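Local coordinates for aminotransferase (Paracoccus denitrificans, PDB 4GRX), which probably moves amino groups from omega-amino donors to keto acceptors by way of pyridoxal 5'-phosphate, at residues V106-K111 against K347-V352; E110-V115 against M306-L311; N120-Y125 against D314-V319; F124-G129 against N133-K138; K138-L143 against G231-P236. All blocks are in the same frame, centred on the assembly; numbering follows the deposited sequence.

Contact 1. Residues V106-K111 against K347-V352; sequences VMLSEK and KAIDVV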
# COMPACT_ATOMS: atom_id res chain seq x y z
N VAL A 106 10.42 8.29 -14.82
CA VAL A 106 10.24 8.51 -16.25
C VAL A 106 10.81 7.33 -17.05
O VAL A 106 10.26 6.94 -18.08
CB VAL A 106 10.87 9.85 -16.71
CG1 VAL A 106 10.57 10.11 -18.18
CG2 VAL A 106 10.35 11.01 -15.87
N MET A 107 11.90 6.75 -16.55
CA MET A 107 12.53 5.61 -17.22
C MET A 107 11.70 4.32 -17.17
O MET A 107 11.44 3.70 -18.20
CB MET A 107 13.94 5.39 -16.69
CG MET A 107 15.00 6.28 -17.34
SD MET A 107 16.53 6.20 -16.39
CE MET A 107 17.65 7.14 -17.45
N LEU A 108 11.29 3.93 -15.97
CA LEU A 108 10.47 2.73 -15.82
C LEU A 108 9.15 2.75 -16.60
O LEU A 108 8.85 1.79 -17.32
CB LEU A 108 10.21 2.40 -14.35
CG LEU A 108 9.63 1.00 -14.18
CD1 LEU A 108 10.65 -0.07 -14.50
CD2 LEU A 108 9.09 0.84 -12.77
N SER A 109 8.38 3.84 -16.48
CA SER A 109 7.18 4.04 -17.30
C SER A 109 7.44 3.67 -18.76
O SER A 109 6.76 2.82 -19.32
CB SER A 109 6.68 5.49 -17.22
OG SER A 109 6.22 5.83 -15.93
N GLU A 110 8.47 4.28 -19.35
CA GLU A 110 8.87 4.04 -20.72
C GLU A 110 9.19 2.56 -20.96
O GLU A 110 8.69 1.95 -21.90
CB GLU A 110 10.07 4.90 -21.05
CG GLU A 110 10.43 4.95 -22.53
CD GLU A 110 11.30 6.15 -22.85
OE1 GLU A 110 12.19 6.47 -22.04
OE2 GLU A 110 11.11 6.77 -23.93
N LYS A 111 10.01 2.01 -20.07
CA LYS A 111 10.39 0.60 -20.14
C LYS A 111 9.17 -0.32 -20.06
O LYS A 111 9.01 -1.24 -20.88
CB LYS A 111 11.42 0.26 -19.06
CG LYS A 111 11.88 -1.20 -19.03
CD LYS A 111 12.33 -1.76 -20.39
CE LYS A 111 13.50 -1.01 -21.01
NZ LYS A 111 14.33 -1.86 -21.91
N LYS A 347 16.43 -2.78 -13.28
CA LYS A 347 17.37 -3.87 -13.11
C LYS A 347 16.69 -5.24 -13.05
O LYS A 347 17.18 -6.19 -13.66
CB LYS A 347 18.23 -3.67 -11.86
CG LYS A 347 19.39 -4.64 -11.76
CD LYS A 347 20.42 -4.37 -12.84
CE LYS A 347 21.35 -5.55 -13.00
NZ LYS A 347 22.30 -5.34 -14.13
N ALA A 348 15.59 -5.34 -12.31
CA ALA A 348 14.89 -6.63 -12.21
C ALA A 348 14.34 -7.09 -13.57
O ALA A 348 14.50 -8.25 -13.95
CB ALA A 348 13.79 -6.58 -11.16
N ILE A 349 13.68 -6.17 -14.28
CA ILE A 349 13.20 -6.44 -15.64
C ILE A 349 14.36 -6.89 -16.55
O ILE A 349 14.25 -7.89 -17.27
CB ILE A 349 12.42 -5.22 -16.20
CG1 ILE A 349 11.10 -5.06 -15.42
CG2 ILE A 349 12.15 -5.37 -17.71
CD1 ILE A 349 10.54 -3.66 -15.37
N ASP A 350 15.47 -6.17 -16.49
CA ASP A 350 16.65 -6.52 -17.28
C ASP A 350 17.18 -7.91 -16.90
O ASP A 350 17.43 -8.74 -17.77
CB ASP A 350 17.75 -5.46 -17.16
CG ASP A 350 18.85 -5.62 -18.21
OD1 ASP A 350 18.67 -6.41 -19.16
OD2 ASP A 350 19.89 -4.93 -18.09
N VAL A 351 17.34 -8.16 -15.60
CA VAL A 351 17.86 -9.46 -15.11
C VAL A 351 17.00 -10.64 -15.59
O VAL A 351 17.54 -11.62 -16.12
CB VAL A 351 18.01 -9.48 -13.57
CG1 VAL A 351 18.11 -10.91 -13.04
CG2 VAL A 351 19.22 -8.67 -13.14
N VAL A 352 15.69 -10.53 -15.43
CA VAL A 352 14.76 -11.60 -15.79
C VAL A 352 14.81 -11.90 -17.30
O VAL A 352 15.07 -13.04 -17.71
CB VAL A 352 13.32 -11.28 -15.30
CG1 VAL A 352 12.32 -12.31 -15.80
CG2 VAL A 352 13.26 -11.23 -13.78
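L108 and I349 supply the main apolar touch, the CD1 methyl of L108 lying 3.7 Å from the CD1 methyl of I349. The two side chains cross obliquely. I349 holds CG1 anti to its carbonyl carbon (chi1 -68°), which brings the CD1 branch up to L108 and leaves CG2 to face K111. There K111 contributes its aliphatic part, CG approaching I349 CG2 at 4.4 Å, while the two CA atoms of K111 and I349 are 8.8 Å apart. The charged groups add little: K111 NZ and D350 OD1 are 6.9 Å apart, too far for a salt bridge, and D350 OD1 is bonded to N354 of its own helix. With 103 Å² buried in total, the two helices meet through a few side-chain carbons. Helix 103-115 thus rests on helix 339-354, where L108 also touches A345 and L346; Y125 of strand 122-126 packs on L108, helix 78-90 packs on K347 and A348, and R22 of the second subunit forms a salt bridge with E110.

Contact 2. Residues E110-V115 against M306-L311; sequences EKLVEV and MGAVIL. With NA (sodium ion), chain E.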
# COMPACT_ATOMS: atom_id res chain seq x y z
N GLU A 110 8.47 4.28 -19.35
CA GLU A 110 8.87 4.04 -20.72
C GLU A 110 9.19 2.56 -20.96
O GLU A 110 8.69 1.95 -21.90
CB GLU A 110 10.07 4.90 -21.05
CG GLU A 110 10.43 4.95 -22.53
CD GLU A 110 11.30 6.15 -22.85
OE1 GLU A 110 12.19 6.47 -22.04
OE2 GLU A 110 11.11 6.77 -23.93
N LYS A 111 10.01 2.01 -20.07
CA LYS A 111 10.39 0.60 -20.14
C LYS A 111 9.17 -0.32 -20.06
O LYS A 111 9.01 -1.24 -20.88
CB LYS A 111 11.42 0.26 -19.06
CG LYS A 111 11.88 -1.20 -19.03
CD LYS A 111 12.33 -1.76 -20.39
CE LYS A 111 13.50 -1.01 -21.01
NZ LYS A 111 14.33 -1.86 -21.91
N LEU A 112 8.31 -0.05 -19.07
CA LEU A 112 7.11 -0.86 -18.83
C LEU A 112 6.11 -0.91 -19.98
O LEU A 112 5.59 -1.98 -20.29
CB LEU A 112 6.41 -0.42 -17.54
CG LEU A 112 6.90 -1.03 -16.23
CD1 LEU A 112 6.19 -0.40 -15.04
CD2 LEU A 112 6.74 -2.55 -16.21
N VAL A 113 5.81 0.23 -20.61
CA VAL A 113 4.89 0.25 -21.74
C VAL A 113 5.50 -0.60 -22.84
O VAL A 113 4.81 -1.37 -23.52
CB VAL A 113 4.56 1.68 -22.22
CG1 VAL A 113 4.06 1.70 -23.66
CG2 VAL A 113 3.54 2.31 -21.28
N GLU A 114 6.81 -0.51 -22.98
CA GLU A 114 7.52 -1.26 -24.00
C GLU A 114 7.39 -2.79 -23.83
O GLU A 114 6.92 -3.48 -24.76
CB GLU A 114 8.97 -0.81 -24.04
CG GLU A 114 9.71 -1.37 -25.22
CD GLU A 114 11.15 -1.69 -24.90
OE1 GLU A 114 11.76 -2.41 -25.72
OE2 GLU A 114 11.66 -1.24 -23.84
N VAL A 115 7.77 -3.31 -22.65
CA VAL A 115 7.67 -4.76 -22.36
C VAL A 115 6.23 -5.25 -22.26
O VAL A 115 5.97 -6.46 -22.31
CB VAL A 115 8.42 -5.16 -21.05
CG1 VAL A 115 9.90 -4.80 -21.14
CG2 VAL A 115 7.78 -4.52 -19.82
N MET A 306 6.70 -2.22 -4.73
CA MET A 306 6.31 -1.51 -5.93
C MET A 306 5.07 -2.14 -6.54
O MET A 306 4.96 -3.37 -6.59
CB MET A 306 7.43 -1.59 -6.95
CG MET A 306 7.35 -0.56 -8.07
SD MET A 306 8.32 0.91 -7.67
CE MET A 306 8.56 1.50 -9.34
N GLY A 307 4.17 -1.29 -7.00
CA GLY A 307 3.03 -1.71 -7.81
C GLY A 307 2.86 -0.81 -9.03
O GLY A 307 3.24 0.37 -9.01
N ALA A 308 2.29 -1.36 -10.09
CA ALA A 308 2.03 -0.60 -11.30
C ALA A 308 0.73 -0.99 -11.97
O ALA A 308 0.44 -2.18 -12.18
CB ALA A 308 3.18 -0.72 -12.28
N VAL A 309 -0.04 0.03 -12.31
CA VAL A 309 -1.20 -0.10 -13.17
C VAL A 309 -0.74 0.38 -14.54
O VAL A 309 -0.32 1.55 -14.67
CB VAL A 309 -2.35 0.78 -12.63
CG1 VAL A 309 -3.50 0.90 -13.63
CG2 VAL A 309 -2.85 0.22 -11.30
N ILE A 310 -0.78 -0.52 -15.54
CA ILE A 310 -0.47 -0.17 -16.94
C ILE A 310 -1.72 -0.15 -17.84
O ILE A 310 -2.21 -1.20 -18.26
CB ILE A 310 0.54 -1.14 -17.58
CG1 ILE A 310 1.74 -1.38 -16.66
CG2 ILE A 310 1.00 -0.60 -18.93
CD1 ILE A 310 2.66 -2.49 -17.15
N LEU A 311 -2.23 1.03 -18.14
CA LEU A 311 -3.40 1.15 -19.01
C LEU A 311 -3.03 0.97 -20.49
O LEU A 311 -2.13 1.65 -20.99
CB LEU A 311 -4.08 2.50 -18.81
CG LEU A 311 -4.53 2.88 -17.40
CD1 LEU A 311 -4.86 4.36 -17.33
CD2 LEU A 311 -5.72 2.04 -16.95
NA NA E . 4.48 -2.55 -25.64
O HOH W 1 4.93 -4.25 -27.01
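L112 reaches from the last turns of its helix onto A308 and I310, two residues of one strand. Its CB already lies 4.3 Å from I310 CD1. Beyond it the chain forks at CG. The CD1 branch runs to the methyl of A308, stopping 4.1 Å from A308 CB, and the CD2 branch stays beside the isoleucine, 4.2 Å from I310 CD1. I310, its longer arm extended (chi2 171°), brings CD1 to the flank of the leucine; the two side chains cross at about a right angle. A308 and I310 alternate with V309, whose side chain meets A132 and M136 of helix 129-146 across the sheet. Strand 307-311 is antiparallel to both of its neighbours in the seven-stranded mixed sheet, as in the large domain of fold-type I pyridoxal phosphate enzymes, and helix 103-115 covers one face of it. Past L112 the helix ends at a sodium ion, bound by V113 O at 2.5 Å, E114 O at 2.8 Å and a water, with S116 O and F118 O completing the site. One turn back, K111 NZ makes a weak salt bridge to E114 OE2 at 3.4 Å.

Contact 3. Residues N120-Y125 against D314-V319; sequences NGRVFY and DLAKRV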
# COMPACT_ATOMS: atom_id res chain seq x y z
N ASN A 120 1.07 1.51 -27.01
CA ASN A 120 1.35 2.68 -26.19
C ASN A 120 0.44 2.61 -24.97
O ASN A 120 -0.44 1.75 -24.90
CB ASN A 120 1.11 3.97 -26.98
CG ASN A 120 -0.32 4.11 -27.44
OD1 ASN A 120 -1.21 4.43 -26.65
ND2 ASN A 120 -0.56 3.85 -28.72
N GLY A 121 0.65 3.50 -24.01
CA GLY A 121 -0.16 3.49 -22.81
C GLY A 121 0.30 4.43 -21.73
O GLY A 121 1.14 5.28 -21.95
N ARG A 122 -0.26 4.27 -20.54
CA ARG A 122 0.12 5.07 -19.38
C ARG A 122 0.27 4.21 -18.12
O ARG A 122 -0.32 3.13 -18.00
CB ARG A 122 -0.87 6.24 -19.15
CG ARG A 122 -0.83 7.33 -20.23
CD ARG A 122 -1.43 8.64 -19.73
NE ARG A 122 -1.70 9.59 -20.82
CZ ARG A 122 -0.82 10.48 -21.28
NH1 ARG A 122 0.39 10.57 -20.75
NH2 ARG A 122 -1.15 11.30 -22.27
N VAL A 123 1.05 4.72 -17.18
CA VAL A 123 1.46 3.98 -15.99
C VAL A 123 1.20 4.83 -14.73
O VAL A 123 1.62 5.99 -14.65
CB VAL A 123 2.97 3.59 -16.08
CG1 VAL A 123 3.36 2.61 -14.98
CG2 VAL A 123 3.31 3.01 -17.45
N PHE A 124 0.49 4.24 -13.77
CA PHE A 124 0.34 4.83 -12.44
C PHE A 124 0.95 3.90 -11.37
O PHE A 124 0.86 2.67 -11.48
CB PHE A 124 -1.13 5.12 -12.14
CG PHE A 124 -1.34 5.96 -10.90
CD1 PHE A 124 -1.15 7.35 -10.93
CD2 PHE A 124 -1.74 5.36 -9.69
CE1 PHE A 124 -1.35 8.12 -9.79
CE2 PHE A 124 -1.94 6.13 -8.55
CZ PHE A 124 -1.74 7.51 -8.60
N TYR A 125 1.58 4.48 -10.34
CA TYR A 125 2.33 3.65 -9.37
C TYR A 125 1.68 3.50 -7.99
O TYR A 125 0.94 4.38 -7.53
CB TYR A 125 3.78 4.12 -9.24
CG TYR A 125 4.60 3.96 -10.50
CD1 TYR A 125 5.12 2.72 -10.86
CD2 TYR A 125 4.85 5.04 -11.34
CE1 TYR A 125 5.87 2.55 -12.01
CE2 TYR A 125 5.59 4.89 -12.50
CZ TYR A 125 6.09 3.64 -12.84
OH TYR A 125 6.84 3.48 -13.98
N ASP A 314 -6.68 2.25 -25.27
CA ASP A 314 -8.05 2.75 -25.21
C ASP A 314 -8.36 3.38 -23.83
O ASP A 314 -8.84 4.52 -23.75
CB ASP A 314 -9.04 1.65 -25.59
CG ASP A 314 -10.48 2.13 -25.54
OD1 ASP A 314 -10.84 3.07 -26.29
OD2 ASP A 314 -11.24 1.57 -24.74
N LEU A 315 -8.07 2.67 -22.75
CA LEU A 315 -8.24 3.22 -21.41
C LEU A 315 -7.34 4.44 -21.14
O LEU A 315 -7.76 5.40 -20.51
CB LEU A 315 -8.07 2.15 -20.34
CG LEU A 315 -9.14 1.06 -20.27
CD1 LEU A 315 -8.79 0.08 -19.16
CD2 LEU A 315 -10.53 1.64 -20.04
N ALA A 316 -6.10 4.40 -21.64
CA ALA A 316 -5.19 5.55 -21.54
C ALA A 316 -5.82 6.80 -22.12
O ALA A 316 -5.89 7.82 -21.45
CB ALA A 316 -3.86 5.25 -22.20
N LYS A 317 -6.31 6.73 -23.36
CA LYS A 317 -7.00 7.87 -23.97
C LYS A 317 -8.13 8.34 -23.05
O LYS A 317 -8.16 9.50 -22.63
CB LYS A 317 -7.60 7.52 -25.34
CG LYS A 317 -6.61 7.25 -26.46
CD LYS A 317 -7.23 7.60 -27.82
CE LYS A 317 -6.97 6.53 -28.87
NZ LYS A 317 -7.72 5.27 -28.59
N ARG A 318 -9.05 7.42 -22.75
CA ARG A 318 -10.27 7.74 -22.03
C ARG A 318 -10.05 8.33 -20.63
O ARG A 318 -10.68 9.34 -20.27
CB ARG A 318 -11.21 6.53 -22.01
CG ARG A 318 -11.97 6.35 -23.31
CD ARG A 318 -12.52 4.95 -23.46
NE ARG A 318 -13.61 4.66 -22.53
CZ ARG A 318 -13.95 3.44 -22.13
NH1 ARG A 318 -13.28 2.38 -22.58
NH2 ARG A 318 -14.95 3.28 -21.27
N VAL A 319 -9.13 7.72 -19.86
CA VAL A 319 -8.76 8.22 -18.53
C VAL A 319 -8.15 9.62 -18.64
O VAL A 319 -8.57 10.54 -17.94
CB VAL A 319 -7.79 7.27 -17.79
CG1 VAL A 319 -7.24 7.92 -16.53
CG2 VAL A 319 -8.49 5.97 -17.44
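R122 starts with CG beside its backbone N (chi1 -68°) and then runs extended from CG to NE, carrying its aliphatic stem past A316. The methyl of A316 is the centre of the contact: A316 CB lies 4.1 Å from G121 CA. The same methyl is as close to R122 N and 4.2 Å from R122 CG. It therefore meets backbone and the root of a side chain together, and the CA atoms of G121 and A316 come within 5.6 Å. Such closeness fits two small residues, an alanine on the helix and an extended glycine leading into the strand. Helix 313-324 follows strand 307-311, so the contact seats it beside the start of strand 122-126, at the edge of the sheet within this chain. On the helix itself R318 NH1 donates to D314 OD2 at 3.1 Å, approaching from the syn side, 30° out of the carboxylate plane, while OD2 lies close to the guanidinium plane. Beyond an apolar stem over a methyl, the guanidinium of R122 pairs with E320 through NH2 and bonds the carbonyls of E24 and S27 of the second subunit through NH1, which implies that this arginine joins helix, strand and dimer partner.

Contact 4. Residues F124-G129 against N133-K138; sequences FYTNSG and NDTMVK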
# COMPACT_ATOMS: atom_id res chain seq x y z
N PHE A 124 0.49 4.24 -13.77
CA PHE A 124 0.34 4.83 -12.44
C PHE A 124 0.95 3.90 -11.37
O PHE A 124 0.86 2.67 -11.48
CB PHE A 124 -1.13 5.12 -12.14
CG PHE A 124 -1.34 5.96 -10.90
CD1 PHE A 124 -1.15 7.35 -10.93
CD2 PHE A 124 -1.74 5.36 -9.69
CE1 PHE A 124 -1.35 8.12 -9.79
CE2 PHE A 124 -1.94 6.13 -8.55
CZ PHE A 124 -1.74 7.51 -8.60
N TYR A 125 1.58 4.48 -10.34
CA TYR A 125 2.33 3.65 -9.37
C TYR A 125 1.68 3.50 -7.99
O TYR A 125 0.94 4.38 -7.53
CB TYR A 125 3.78 4.12 -9.24
CG TYR A 125 4.60 3.96 -10.50
CD1 TYR A 125 5.12 2.72 -10.86
CD2 TYR A 125 4.85 5.04 -11.34
CE1 TYR A 125 5.87 2.55 -12.01
CE2 TYR A 125 5.59 4.89 -12.50
CZ TYR A 125 6.09 3.64 -12.84
OH TYR A 125 6.84 3.48 -13.98
N THR A 126 1.96 2.37 -7.35
CA THR A 126 1.52 2.10 -5.99
C THR A 126 2.66 1.43 -5.23
O THR A 126 3.75 1.22 -5.78
CB THR A 126 0.33 1.13 -5.96
OG1 THR A 126 0.71 -0.11 -6.55
CG2 THR A 126 -0.84 1.69 -6.72
N ASN A 127 2.40 1.06 -3.98
CA ASN A 127 3.39 0.31 -3.22
C ASN A 127 3.16 -1.19 -3.29
O ASN A 127 4.12 -1.96 -3.38
CB ASN A 127 3.45 0.78 -1.77
CG ASN A 127 3.81 2.25 -1.66
OD1 ASN A 127 4.87 2.68 -2.13
ND2 ASN A 127 2.93 3.03 -1.05
N SER A 128 1.90 -1.61 -3.29
CA SER A 128 1.55 -3.02 -3.27
C SER A 128 0.63 -3.38 -4.41
O SER A 128 0.05 -2.51 -5.04
CB SER A 128 0.88 -3.35 -1.95
OG SER A 128 -0.35 -2.66 -1.84
N GLY A 129 0.48 -4.68 -4.67
CA GLY A 129 -0.48 -5.14 -5.67
C GLY A 129 -1.91 -4.84 -5.25
O GLY A 129 -2.75 -4.49 -6.10
N ASN A 133 -4.83 -2.82 -7.41
CA ASN A 133 -6.19 -3.25 -7.72
C ASN A 133 -7.24 -2.27 -7.19
O ASN A 133 -8.19 -1.92 -7.90
CB ASN A 133 -6.45 -4.68 -7.24
CG ASN A 133 -5.83 -5.72 -8.15
OD1 ASN A 133 -5.93 -5.63 -9.38
ND2 ASN A 133 -5.17 -6.71 -7.55
N ASP A 134 -7.05 -1.85 -5.94
CA ASP A 134 -7.84 -0.81 -5.34
C ASP A 134 -7.88 0.49 -6.20
O ASP A 134 -8.98 1.02 -6.50
CB ASP A 134 -7.31 -0.52 -3.94
CG ASP A 134 -8.33 0.15 -3.08
OD1 ASP A 134 -8.76 1.28 -3.44
OD2 ASP A 134 -8.74 -0.44 -2.05
N THR A 135 -6.70 0.98 -6.60
CA THR A 135 -6.57 2.10 -7.52
C THR A 135 -7.33 1.85 -8.82
O THR A 135 -8.03 2.76 -9.31
CB THR A 135 -5.08 2.40 -7.83
OG1 THR A 135 -4.44 2.97 -6.67
CG2 THR A 135 -4.93 3.36 -9.02
N MET A 136 -7.21 0.63 -9.37
CA MET A 136 -7.84 0.28 -10.65
C MET A 136 -9.35 0.39 -10.59
O MET A 136 -9.98 0.87 -11.54
CB MET A 136 -7.46 -1.12 -11.12
CG MET A 136 -7.93 -1.43 -12.54
SD MET A 136 -7.10 -0.37 -13.76
CE MET A 136 -8.50 0.39 -14.60
N VAL A 137 -9.93 -0.05 -9.48
CA VAL A 137 -11.36 0.05 -9.29
C VAL A 137 -11.77 1.53 -9.27
O VAL A 137 -12.69 1.92 -9.96
CB VAL A 137 -11.83 -0.69 -8.03
CG1 VAL A 137 -13.32 -0.55 -7.84
CG2 VAL A 137 -11.48 -2.16 -8.13
N LYS A 138 -11.06 2.34 -8.49
CA LYS A 138 -11.36 3.77 -8.39
C LYS A 138 -11.26 4.45 -9.76
O LYS A 138 -12.09 5.31 -10.11
CB LYS A 138 -10.43 4.47 -7.39
CG LYS A 138 -10.73 4.23 -5.92
CD LYS A 138 -9.71 4.97 -5.06
CE LYS A 138 -9.95 6.49 -5.07
NZ LYS A 138 -8.88 7.26 -4.38
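T135 OG1, which lies 3.8 Å from T126 CG2, is gripped by E131 O one turn earlier in its helix and by H331 NE2. The other branch of T135 turns to F124, its CG2 standing 3.8 Å from F124 CD2 and meeting the ring obliquely. F124 and T135 cross at about a right angle, whereas T126 lies alongside T135, the two running opposite ways. T126 keeps OG1 between backbone N and carbonyl carbon (chi1 61°), from where it donates to S128 O at 2.9 Å. Taking this hydroxyl away with a valine here would probably leave S128 O without that bond and let the turn before the helix shift. N133 N donates to G129 O at 3.0 Å, nearly straight at 160°, in the first turn of helix 129-146. S128 is its N-cap, with OG bonded to E131 N. Since G129 N bonds the cofactor phosphate on the modified lysine at position 297, the turn after the strand places a helix start whose dipole probably helps hold that phosphate.

Contact 5. Residues K138-L143 against G231-P236; sequences KMLWFL and GFFAEP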
# COMPACT_ATOMS: atom_id res chain seq x y z
N LYS A 138 -11.06 2.34 -8.49
CA LYS A 138 -11.36 3.77 -8.39
C LYS A 138 -11.26 4.45 -9.76
O LYS A 138 -12.09 5.31 -10.11
CB LYS A 138 -10.43 4.47 -7.39
CG LYS A 138 -10.73 4.23 -5.92
CD LYS A 138 -9.71 4.97 -5.06
CE LYS A 138 -9.95 6.49 -5.07
NZ LYS A 138 -8.88 7.26 -4.38
N MET A 139 -10.25 4.06 -10.53
CA MET A 139 -10.07 4.54 -11.89
C MET A 139 -11.31 4.20 -12.73
O MET A 139 -11.84 5.05 -13.43
CB MET A 139 -8.84 3.90 -12.50
CG MET A 139 -7.82 4.88 -13.07
SD MET A 139 -6.21 4.05 -13.14
CE MET A 139 -5.08 5.40 -12.84
N LEU A 140 -11.78 2.96 -12.64
CA LEU A 140 -13.01 2.57 -13.32
C LEU A 140 -14.22 3.42 -12.88
O LEU A 140 -14.94 3.96 -13.72
CB LEU A 140 -13.27 1.06 -13.17
CG LEU A 140 -12.21 0.14 -13.79
CD1 LEU A 140 -12.51 -1.31 -13.49
CD2 LEU A 140 -12.08 0.34 -15.29
N TRP A 141 -14.42 3.59 -11.57
CA TRP A 141 -15.51 4.43 -11.08
C TRP A 141 -15.46 5.84 -11.59
O TRP A 141 -16.43 6.35 -12.10
CB TRP A 141 -15.56 4.44 -9.57
CG TRP A 141 -15.88 3.11 -8.98
CD1 TRP A 141 -16.48 2.04 -9.61
CD2 TRP A 141 -15.63 2.67 -7.61
NE1 TRP A 141 -16.60 0.99 -8.76
CE2 TRP A 141 -16.13 1.31 -7.53
CE3 TRP A 141 -15.07 3.25 -6.48
CZ2 TRP A 141 -16.05 0.57 -6.36
CZ3 TRP A 141 -15.01 2.51 -5.30
CH2 TRP A 141 -15.48 1.19 -5.24
N PHE A 142 -14.31 6.48 -11.41
CA PHE A 142 -14.00 7.80 -11.98
C PHE A 142 -14.38 7.85 -13.46
O PHE A 142 -15.11 8.74 -13.89
CB PHE A 142 -12.50 8.09 -11.77
CG PHE A 142 -12.01 9.35 -12.42
CD1 PHE A 142 -11.13 9.28 -13.50
CD2 PHE A 142 -12.37 10.60 -11.93
CE1 PHE A 142 -10.65 10.43 -14.11
CE2 PHE A 142 -11.91 11.76 -12.54
CZ PHE A 142 -11.05 11.67 -13.63
N LEU A 143 -13.90 6.87 -14.23
CA LEU A 143 -14.05 6.88 -15.67
C LEU A 143 -15.51 6.77 -16.14
O LEU A 143 -15.98 7.63 -16.89
CB LEU A 143 -13.16 5.80 -16.30
CG LEU A 143 -13.18 5.75 -17.83
CD1 LEU A 143 -12.73 7.07 -18.45
CD2 LEU A 143 -12.35 4.60 -18.33
N GLY A 231 -16.13 -3.35 -14.37
CA GLY A 231 -14.94 -4.10 -14.76
C GLY A 231 -14.96 -5.59 -14.46
O GLY A 231 -15.83 -6.08 -13.73
N PHE A 232 -13.99 -6.29 -15.05
CA PHE A 232 -13.76 -7.72 -14.86
C PHE A 232 -12.27 -7.91 -14.67
O PHE A 232 -11.46 -7.57 -15.55
CB PHE A 232 -14.23 -8.50 -16.10
CG PHE A 232 -13.87 -9.97 -16.10
CD1 PHE A 232 -12.63 -10.41 -16.53
CD2 PHE A 232 -14.81 -10.92 -15.69
CE1 PHE A 232 -12.30 -11.76 -16.53
CE2 PHE A 232 -14.50 -12.27 -15.70
CZ PHE A 232 -13.24 -12.70 -16.11
N PHE A 233 -11.89 -8.42 -13.51
CA PHE A 233 -10.49 -8.72 -13.24
C PHE A 233 -10.28 -10.22 -13.26
O PHE A 233 -11.13 -10.99 -12.78
CB PHE A 233 -10.08 -8.22 -11.86
CG PHE A 233 -10.06 -6.73 -11.72
CD1 PHE A 233 -11.25 -5.99 -11.81
CD2 PHE A 233 -8.87 -6.07 -11.45
CE1 PHE A 233 -11.23 -4.60 -11.67
CE2 PHE A 233 -8.85 -4.69 -11.31
CZ PHE A 233 -10.02 -3.96 -11.41
N ALA A 234 -9.12 -10.64 -13.79
CA ALA A 234 -8.70 -12.05 -13.72
C ALA A 234 -7.20 -12.19 -13.71
O ALA A 234 -6.49 -11.52 -14.47
CB ALA A 234 -9.28 -12.85 -14.89
N GLU A 235 -6.71 -13.06 -12.83
CA GLU A 235 -5.36 -13.58 -12.95
C GLU A 235 -5.35 -14.56 -14.12
O GLU A 235 -6.28 -15.39 -14.23
CB GLU A 235 -4.98 -14.36 -11.70
CG GLU A 235 -4.92 -13.55 -10.42
CD GLU A 235 -5.13 -14.41 -9.20
OE1 GLU A 235 -6.29 -14.46 -8.73
OE2 GLU A 235 -4.15 -15.05 -8.72
N PRO A 236 -4.33 -14.49 -15.00
CA PRO A 236 -4.31 -15.49 -16.08
C PRO A 236 -4.27 -16.92 -15.52
O PRO A 236 -5.06 -17.78 -15.95
CB PRO A 236 -3.04 -15.14 -16.88
CG PRO A 236 -2.81 -13.69 -16.59
CD PRO A 236 -3.28 -13.47 -15.17
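Helix 129-146 passes over strand 229-234 with L140 CA 7.1 Å from G231 CA, while G231 itself is almost fully extended. The pair belongs to the alpha-beta-alpha layering of the large domain, in which strand 229-234 runs parallel to its two neighbours, 154-158 and 265-268. Within K138-L143 the contact rests on L140. Leaving the helix on the side of its backbone N (chi1 -63°) and then extended (chi2 176°), it lowers CD1 between backbone and ring, and P264 packs on it as well. G231 offers CA without a side chain at a point where one would be directed at the leucine. F233 reaches back to meet it, its ring also lying against M136 and V137 one turn earlier on the helix. F232 points to the other face of the sheet, where Y250, I254 and L258 of helix 250-260 receive it. At the crossing, L140 CD1 lies 3.9 Å from G231 CA. The same methyl meets the phenyl ring obliquely, 4.0 Å from F233 CE1.

From the N terminus, helix 103-115 opens contacts 1 and 2, then strand 122-126 opens contacts 3 and 4. Contact 4 closes at once, through the turn into helix 129-146, and contact 5 follows in series when that helix meets strand 229-234. Contact 5 is nested in contacts 1, 2 and 3; contact 4 is nested in contacts 1 and 2 and shares F124 and Y125 with contact 3. Contact 2 closes at strand 307-311 and contact 3 at helix 313-324; these two cross, tied by the L311 N to R122 O hydrogen bond. Contact 1 closes last, at helix 339-354, and encloses contact 3. Contacts 2 to 5 set helices against the sheet; contact 1 joins two helices.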